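Local structure of regulation of enolase protein 1 (Saccharomyces cerevisiae, 3O12) at residues T28-K40 with T68-G80. The protein functions in the galactose metabolic pathway via the GAL83 protein and may control the level of the enolase ENO1. Numbering follows the deposited sequence. Where two conformers were deposited one is given.
Sequences TELSQGTWLNKPK and TRDSGHFLGVETG. With SO4 (sulfate ion), chain C; SO4 (sulfate ion), chain D; SO4 (sulfate ion), chain E.
Trp-35 lies against Leu-75 where the short strand 34-36 pairs along one edge of strand 73-78 in an antiparallel sheet, one of two in a fold consistent with a beta-sandwich; strand 185-191 pairs along the other edge. Four backbone hydrogen bonds, two between Thr-34 and Gly-76 and two between Leu-36 and Phe-74, bracket the non-hydrogen-bonded pair Trp-35 and Leu-75, whose side chains share one tightly packed face. Leu-75, its CG turned away from the backbone N (chi1 177°), sets CD1 over the indole, 3.8 Å from the centroid of the five-membered ring of Trp-35, a CH-pi contact; CD2 meets Leu-30 CD1 at 4.1 Å. Lys-38 CG and Pro-39 CD cover the opposite face of this broad, flat ring. Gly-33, lacking a side chain, brings CA to 3.1 Å from Gly-76 O, beside Val-77 CG2; branched Val-77 also presses CG1 on Thr-28 CG2 (3.4 Å, tight). At Thr-34 the contact is looser and wetter: a water 3.0 Å from Thr-34 OG1 donates to Gly-76 O. Further along that face Leu-36 and Phe-74 pack on Phe-59. On the strand edge turned from 73-78, Trp-35 N donates to a sulfate, probably from the crystallisation liquor, at the indole edge. Past the last bridged pair, His-73 offers face, acceptor and donor: Pro-39 CG makes a CH-pi contact, NE2 accepts from Asp-54 N, and ND1 donates almost straight (174°) to Asn-37 O at 2.7 Å, in the imidazole plane.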
ATOM      1  N   THR A  28       8.140  -8.761  13.031  1.00 42.63           N
ATOM      2  CA  THR A  28       8.151  -7.369  13.471  1.00 38.17           C
ATOM      3  C   THR A  28       6.737  -6.796  13.417  1.00 26.48           C
ATOM      4  O   THR A  28       6.119  -6.738  12.350  1.00 23.43           O
ATOM      5  CB  THR A  28       9.085  -6.523  12.596  1.00 39.13           C
ATOM      6  OG1 THR A  28      10.383  -7.133  12.562  1.00 46.22           O
ATOM      7  CG2 THR A  28       9.213  -5.123  13.152  1.00 30.49           C
ATOM      8  N   GLU A  29       6.234  -6.370  14.570  1.00 21.36           N
ATOM      9  CA  GLU A  29       4.832  -5.992  14.712  1.00 21.42           C
ATOM     10  C   GLU A  29       4.525  -4.633  14.119  1.00 14.79           C
ATOM     11  O   GLU A  29       5.402  -3.791  13.922  1.00 19.49           O
ATOM     12  CB  GLU A  29       4.420  -6.020  16.191  1.00 20.76           C
ATOM     13  CG  GLU A  29       4.730  -7.324  16.889  1.00 25.49           C
ATOM     14  CD  GLU A  29       3.852  -8.462  16.412  1.00 42.56           C
ATOM     15  OE1 GLU A  29       3.174  -8.294  15.374  1.00 45.86           O
ATOM     16  OE2 GLU A  29       3.837  -9.522  17.077  1.00 54.76           O
ATOM     17  N   LEU A  30       3.249  -4.418  13.831  1.00 18.70           N
ATOM     18  CA  LEU A  30       2.827  -3.209  13.157  1.00 16.10           C
ATOM     19  C   LEU A  30       3.208  -1.937  13.918  1.00 17.42           C
ATOM     20  O   LEU A  30       3.581  -0.931  13.322  1.00 17.88           O
ATOM     21  CB  LEU A  30       1.315  -3.280  12.926  1.00 21.81           C
ATOM     22  CG  LEU A  30       0.681  -2.274  11.976  1.00 23.81           C
ATOM     23  CD1 LEU A  30       1.353  -2.294  10.602  1.00 21.13           C
ATOM     24  CD2 LEU A  30      -0.811  -2.575  11.867  1.00 21.33           C
ATOM     25  N   SER A  31       3.135  -1.984  15.247  1.00 16.24           N
ATOM     26  CA  SER A  31       3.438  -0.819  16.080  1.00 17.30           C
ATOM     27  C   SER A  31       4.927  -0.452  16.085  1.00 16.25           C
ATOM     28  O   SER A  31       5.316   0.566  16.656  1.00 22.06           O
ATOM     29  CB  SER A  31       2.955  -1.070  17.516  1.00 18.11           C
ATOM     30  OG  SER A  31       3.587  -2.226  18.035  1.00 21.33           O
ATOM     31  N   GLN A  32       5.743  -1.281  15.437  1.00 18.39           N
ATOM     32  CA  GLN A  32       7.167  -0.986  15.345  0.59 21.29           C
ATOM     33  C   GLN A  32       7.494  -0.206  14.070  1.00 19.61           C
ATOM     34  O   GLN A  32       8.662   0.074  13.776  1.00 20.43           O
ATOM     35  CB  GLN A  32       7.991  -2.268  15.461  0.59 21.48           C
ATOM     36  CG  GLN A  32       7.862  -2.917  16.834  0.59 23.60           C
ATOM     37  CD  GLN A  32       8.566  -4.246  16.926  0.59 26.39           C
ATOM     38  OE1 GLN A  32       7.965  -5.292  16.707  0.59 23.99           O
ATOM     39  NE2 GLN A  32       9.850  -4.215  17.258  0.59 31.91           N
ATOM     40  N   GLY A  33       6.457   0.172  13.331  1.00 17.02           N
ATOM     41  CA  GLY A  33       6.634   0.993  12.150  1.00 17.43           C
ATOM     42  C   GLY A  33       6.809   2.453  12.520  1.00 17.67           C
ATOM     43  O   GLY A  33       6.543   2.868  13.661  1.00 19.54           O
ATOM     44  N   THR A  34       7.277   3.231  11.552  1.00 14.67           N
ATOM     45  CA  THR A  34       7.455   4.671  11.679  1.00 15.58           C
ATOM     46  C   THR A  34       6.613   5.342  10.597  1.00 14.53           C
ATOM     47  O   THR A  34       6.583   4.880   9.452  1.00 15.01           O
ATOM     48  CB  THR A  34       8.939   5.058  11.447  1.00 21.04           C
ATOM     49  OG1 THR A  34       9.758   4.374  12.401  1.00 32.52           O
ATOM     50  CG2 THR A  34       9.138   6.549  11.601  1.00 27.67           C
ATOM     51  N   TRP A  35       5.924   6.421  10.956  1.00 15.25           N
ATOM     52  CA  TRP A  35       5.124   7.149   9.970  1.00 15.38           C
ATOM     53  C   TRP A  35       5.913   8.017   9.005  1.00 15.39           C
ATOM     54  O   TRP A  35       6.889   8.693   9.376  1.00 17.55           O
ATOM     55  CB  TRP A  35       4.086   8.039  10.662  1.00 16.82           C
ATOM     56  CG  TRP A  35       2.946   7.295  11.264  1.00 16.14           C
ATOM     57  CD1 TRP A  35       2.778   6.977  12.583  1.00 20.41           C
ATOM     58  CD2 TRP A  35       1.805   6.775  10.575  1.00 13.76           C
ATOM     59  NE1 TRP A  35       1.604   6.291  12.757  1.00 18.84           N
ATOM     60  CE2 TRP A  35       0.987   6.149  11.541  1.00 17.21           C
ATOM     61  CE3 TRP A  35       1.396   6.778   9.237  1.00 14.77           C
ATOM     62  CZ2 TRP A  35      -0.222   5.529  11.208  1.00 17.58           C
ATOM     63  CZ3 TRP A  35       0.195   6.155   8.906  1.00 17.81           C
ATOM     64  CH2 TRP A  35      -0.595   5.539   9.891  1.00 17.30           C
ATOM     65  N   LEU A  36       5.464   7.980   7.750  1.00 14.14           N
ATOM     66  CA  LEU A  36       5.700   9.031   6.780  1.00 13.62           C
ATOM     67  C   LEU A  36       4.362   9.750   6.635  1.00 12.94           C
ATOM     68  O   LEU A  36       3.351   9.128   6.280  1.00 14.94           O
ATOM     69  CB  LEU A  36       6.140   8.449   5.436  1.00 14.57           C
ATOM     70  CG  LEU A  36       6.406   9.472   4.334  1.00 13.71           C
ATOM     71  CD1 LEU A  36       7.653  10.279   4.627  1.00 21.64           C
ATOM     72  CD2 LEU A  36       6.529   8.779   2.976  1.00 18.04           C
ATOM     73  N   ASN A  37       4.346  11.048   6.933  1.00 14.48           N
ATOM     74  CA  ASN A  37       3.116  11.833   6.887  1.00 14.17           C
ATOM     75  C   ASN A  37       2.028  11.265   7.806  1.00 17.26           C
ATOM     76  O   ASN A  37       0.963  10.870   7.347  1.00 16.39           O
ATOM     77  CB  ASN A  37       2.585  11.919   5.451  1.00 14.89           C
ATOM     78  CG  ASN A  37       3.623  12.424   4.463  1.00 16.08           C
ATOM     79  OD1 ASN A  37       3.801  11.844   3.378  1.00 18.61           O
ATOM     80  ND2 ASN A  37       4.299  13.513   4.812  1.00 16.86           N
ATOM     81  N   LYS A  38       2.282  11.217   9.108  1.00 15.66           N
ATOM     82  CA  LYS A  38       1.280  10.713  10.037  1.00 14.73           C
ATOM     83  C   LYS A  38      -0.015  11.517   9.896  1.00 16.18           C
ATOM     84  O   LYS A  38       0.021  12.744   9.898  1.00 17.48           O
ATOM     85  CB  LYS A  38       1.783  10.816  11.479  1.00 14.96           C
ATOM     86  CG  LYS A  38       0.850  10.168  12.485  1.00 17.56           C
ATOM     87  CD  LYS A  38       1.424  10.230  13.897  1.00 18.19           C
ATOM     88  CE  LYS A  38       0.506   9.531  14.885  1.00 22.52           C
ATOM     89  NZ  LYS A  38       1.041   9.615  16.276  1.00 24.14           N
ATOM     90  N   PRO A  39      -1.162  10.824   9.765  1.00 15.17           N
ATOM     91  CA  PRO A  39      -2.454  11.520   9.705  1.00 18.71           C
ATOM     92  C   PRO A  39      -2.758  12.272  10.997  1.00 16.78           C
ATOM     93  O   PRO A  39      -2.290  11.891  12.074  1.00 20.33           O
ATOM     94  CB  PRO A  39      -3.475  10.382   9.566  1.00 18.61           C
ATOM     95  CG  PRO A  39      -2.712   9.188   9.130  1.00 19.59           C
ATOM     96  CD  PRO A  39      -1.288   9.366   9.599  1.00 15.67           C
ATOM     97  N   LYS A  40      -3.545  13.335  10.879  0.56 17.81           N
ATOM     98  CA  LYS A  40      -3.977  14.097  12.044  0.56 17.90           C
ATOM     99  C   LYS A  40      -4.828  13.225  12.962  0.56 21.58           C
ATOM    100  O   LYS A  40      -4.795  13.378  14.181  0.56 23.08           O
ATOM    101  CB  LYS A  40      -4.761  15.337  11.607  0.56 20.72           C
ATOM    102  CG  LYS A  40      -3.912  16.398  10.920  0.56 24.74           C
ATOM    103  CD  LYS A  40      -4.753  17.607  10.531  0.56 34.39           C
ATOM    104  CE  LYS A  40      -3.886  18.767  10.066  0.56 40.96           C
ATOM    105  NZ  LYS A  40      -3.084  18.417   8.863  0.56 46.96           N
ATOM    106  N   THR A  68       4.852  15.598  -9.048  1.00 18.30           N
ATOM    107  CA  THR A  68       5.287  14.592  -8.103  1.00 16.95           C
ATOM    108  C   THR A  68       4.596  14.861  -6.785  1.00 15.86           C
ATOM    109  O   THR A  68       4.441  16.017  -6.378  1.00 20.27           O
ATOM    110  CB  THR A  68       6.820  14.613  -7.948  1.00 22.55           C
ATOM    111  OG1 THR A  68       7.423  14.265  -9.206  1.00 24.05           O
ATOM    112  CG2 THR A  68       7.267  13.628  -6.889  1.00 25.13           C
ATOM    113  N   ARG A  69       4.170  13.788  -6.128  1.00 15.69           N
ATOM    114  CA  ARG A  69       3.527  13.873  -4.818  1.00 16.51           C
ATOM    115  C   ARG A  69       4.121  12.812  -3.916  1.00 14.46           C
ATOM    116  O   ARG A  69       4.244  11.649  -4.312  1.00 14.67           O
ATOM    117  CB  ARG A  69       2.024  13.621  -4.928  1.00 18.85           C
ATOM    118  CG  ARG A  69       1.317  14.462  -5.985  1.00 28.01           C
ATOM    119  CD  ARG A  69       0.857  15.772  -5.406  1.00 34.31           C
ATOM    120  NE  ARG A  69       0.091  16.562  -6.367  1.00 38.56           N
ATOM    121  CZ  ARG A  69       0.582  17.597  -7.040  1.00 35.75           C
ATOM    122  NH1 ARG A  69       1.843  17.968  -6.857  1.00 38.96           N
ATOM    123  NH2 ARG A  69      -0.186  18.265  -7.890  1.00 35.57           N
ATOM    124  N   ASP A  70       4.490  13.215  -2.700  1.00 15.27           N
ATOM    125  CA  ASP A  70       5.022  12.282  -1.705  1.00 13.28           C
ATOM    126  C   ASP A  70       4.376  12.559  -0.356  1.00 15.95           C
ATOM    127  O   ASP A  70       5.027  12.461   0.688  1.00 15.45           O
ATOM    128  CB  ASP A  70       6.542  12.430  -1.611  1.00 13.35           C
ATOM    129  CG  ASP A  70       7.231  11.188  -1.039  1.00 18.29           C
ATOM    130  OD1 ASP A  70       6.916  10.055  -1.469  1.00 18.17           O
ATOM    131  OD2 ASP A  70       8.119  11.353  -0.170  1.00 19.77           O
ATOM    132  N   SER A  71       3.092  12.898  -0.393  1.00 14.80           N
ATOM    133  CA  SER A  71       2.334  13.365   0.776  1.00 14.17           C
ATOM    134  C   SER A  71       1.385  12.321   1.369  1.00 14.11           C
ATOM    135  O   SER A  71       0.686  12.588   2.353  1.00 15.04           O
ATOM    136  CB  SER A  71       1.518  14.602   0.386  1.00 18.14           C
ATOM    137  OG  SER A  71       0.696  14.313  -0.744  1.00 16.53           O
ATOM    138  N   GLY A  72       1.333  11.136   0.766  1.00 14.34           N
ATOM    139  CA  GLY A  72       0.439  10.098   1.246  1.00 12.88           C
ATOM    140  C   GLY A  72       0.809   9.567   2.615  1.00 14.43           C
ATOM    141  O   GLY A  72       1.943   9.729   3.074  1.00 14.77           O
ATOM    142  N   HIS A  73      -0.146   8.924   3.272  1.00 13.75           N
ATOM    143  CA  HIS A  73       0.107   8.359   4.594  1.00 12.85           C
ATOM    144  C   HIS A  73       0.720   6.978   4.470  1.00 13.89           C
ATOM    145  O   HIS A  73       0.207   6.132   3.745  1.00 14.67           O
ATOM    146  CB  HIS A  73      -1.187   8.271   5.409  1.00 15.26           C
ATOM    147  CG  HIS A  73      -1.958   9.555   5.473  1.00 14.77           C
ATOM    148  ND1 HIS A  73      -1.453  10.702   6.052  1.00 17.00           N
ATOM    149  CD2 HIS A  73      -3.200   9.866   5.036  1.00 16.81           C
ATOM    150  CE1 HIS A  73      -2.358  11.663   5.975  1.00 17.61           C
ATOM    151  NE2 HIS A  73      -3.425  11.184   5.359  1.00 18.21           N
ATOM    152  N   PHE A  74       1.812   6.731   5.191  1.00 12.79           N
ATOM    153  CA  PHE A  74       2.504   5.447   5.093  1.00 12.74           C
ATOM    154  C   PHE A  74       3.070   5.084   6.454  1.00 12.09           C
ATOM    155  O   PHE A  74       3.830   5.858   7.046  1.00 13.89           O
ATOM    156  CB  PHE A  74       3.625   5.543   4.037  1.00 12.54           C
ATOM    157  CG  PHE A  74       4.565   4.360   4.004  1.00  9.94           C
ATOM    158  CD1 PHE A  74       4.092   3.065   3.849  1.00 10.91           C
ATOM    159  CD2 PHE A  74       5.939   4.556   4.065  1.00 12.00           C
ATOM    160  CE1 PHE A  74       4.957   1.985   3.806  1.00 10.17           C
ATOM    161  CE2 PHE A  74       6.815   3.475   4.012  1.00 13.65           C
ATOM    162  CZ  PHE A  74       6.325   2.190   3.880  1.00 11.66           C
ATOM    163  N   LEU A  75       2.678   3.923   6.975  1.00 11.49           N
ATOM    164  CA  LEU A  75       3.270   3.421   8.214  1.00 12.21           C
ATOM    165  C   LEU A  75       4.236   2.310   7.820  1.00 12.80           C
ATOM    166  O   LEU A  75       3.828   1.201   7.488  1.00 15.20           O
ATOM    167  CB  LEU A  75       2.194   2.893   9.177  1.00 13.57           C
ATOM    168  CG  LEU A  75       2.684   2.265  10.487  1.00 12.43           C
ATOM    169  CD1 LEU A  75       3.522   3.268  11.299  1.00 14.54           C
ATOM    170  CD2 LEU A  75       1.507   1.749  11.310  1.00 14.83           C
ATOM    171  N   GLY A  76       5.526   2.621   7.848  1.00 12.68           N
ATOM    172  CA  GLY A  76       6.528   1.702   7.336  1.00 11.72           C
ATOM    173  C   GLY A  76       7.287   0.927   8.402  1.00 11.21           C
ATOM    174  O   GLY A  76       7.878   1.507   9.317  1.00 13.90           O
ATOM    175  N   VAL A  77       7.291  -0.392   8.255  1.00 12.35           N
ATOM    176  CA  VAL A  77       8.039  -1.283   9.123  1.00 13.25           C
ATOM    177  C   VAL A  77       9.318  -1.664   8.390  1.00 12.54           C
ATOM    178  O   VAL A  77       9.278  -2.065   7.213  1.00 11.94           O
ATOM    179  CB  VAL A  77       7.223  -2.553   9.433  1.00 13.47           C
ATOM    180  CG1 VAL A  77       7.982  -3.452  10.408  1.00 15.28           C
ATOM    181  CG2 VAL A  77       5.841  -2.180   9.997  1.00 14.31           C
ATOM    182  N   GLU A  78      10.458  -1.531   9.055  1.00 12.25           N
ATOM    183  CA  GLU A  78      11.734  -1.772   8.400  1.00 11.85           C
ATOM    184  C   GLU A  78      12.070  -3.259   8.345  1.00 15.09           C
ATOM    185  O   GLU A  78      11.892  -3.999   9.326  1.00 17.15           O
ATOM    186  CB  GLU A  78      12.846  -0.969   9.087  1.00 13.61           C
ATOM    187  CG  GLU A  78      14.164  -0.986   8.335  1.00 15.90           C
ATOM    188  CD  GLU A  78      15.243  -0.138   8.974  1.00 24.06           C
ATOM    189  OE1 GLU A  78      14.933   0.688   9.861  1.00 21.83           O
ATOM    190  OE2 GLU A  78      16.415  -0.308   8.580  1.00 26.33           O
ATOM    191  N   THR A  79      12.549  -3.688   7.180  1.00 14.39           N
ATOM    192  CA  THR A  79      12.849  -5.088   6.896  1.00 14.86           C
ATOM    193  C   THR A  79      14.327  -5.260   6.634  1.00 17.34           C
ATOM    194  O   THR A  79      15.069  -4.282   6.561  1.00 17.68           O
ATOM    195  CB  THR A  79      12.143  -5.547   5.588  1.00 14.05           C
ATOM    196  OG1 THR A  79      12.852  -5.031   4.445  1.00 15.29           O
ATOM    197  CG2 THR A  79      10.705  -5.069   5.541  1.00 14.61           C
ATOM    198  N   GLY A  80      14.742  -6.514   6.461  1.00 14.85           N
ATOM    199  CA  GLY A  80      16.046  -6.823   5.907  1.00 17.38           C
ATOM    200  C   GLY A  80      16.014  -6.835   4.384  1.00 17.16           C
ATOM    201  O   GLY A  80      15.189  -6.161   3.760  1.00 17.21           O
TER
HETATM  202  S   SO4 C 202       6.272   8.066  14.088  0.66 44.05           S
HETATM  203  O1  SO4 C 202       7.579   7.980  14.738  0.66 48.04           O
HETATM  204  O2  SO4 C 202       5.675   6.738  14.037  0.66 39.44           O
HETATM  205  O3  SO4 C 202       5.405   8.972  14.839  0.66 45.03           O
HETATM  206  O4  SO4 C 202       6.430   8.572  12.729  0.66 55.29           O
HETATM  207  S   SO4 D 203       4.651  16.390  -1.780  0.72 47.15           S
HETATM  208  O1  SO4 D 203       5.531  15.897  -2.837  0.72 59.81           O
HETATM  209  O2  SO4 D 203       4.707  15.494  -0.628  0.72 56.64           O
HETATM  210  O3  SO4 D 203       5.107  17.715  -1.369  0.72 54.54           O
HETATM  211  O4  SO4 D 203       3.281  16.483  -2.282  0.72 41.58           O
HETATM  212  S   SO4 E 204       2.513  20.857  -9.041  0.70 57.86           S
HETATM  213  O1  SO4 E 204       2.929  20.925 -10.441  0.70 58.01           O
HETATM  214  O2  SO4 E 204       3.436  20.002  -8.298  0.70 52.65           O
HETATM  215  O3  SO4 E 204       2.522  22.196  -8.457  0.70 61.78           O
HETATM  216  O4  SO4 E 204       1.161  20.313  -8.968  0.70 55.82           O
HETATM  217  O   HOH W   1      12.353  -6.224  10.634  1.00 40.73           O
HETATM  218  O   HOH W   2      10.570  -0.438  11.794  1.00 18.91           O
HETATM  219  O   HOH W   3      10.265   2.403  10.198  1.00 19.14           O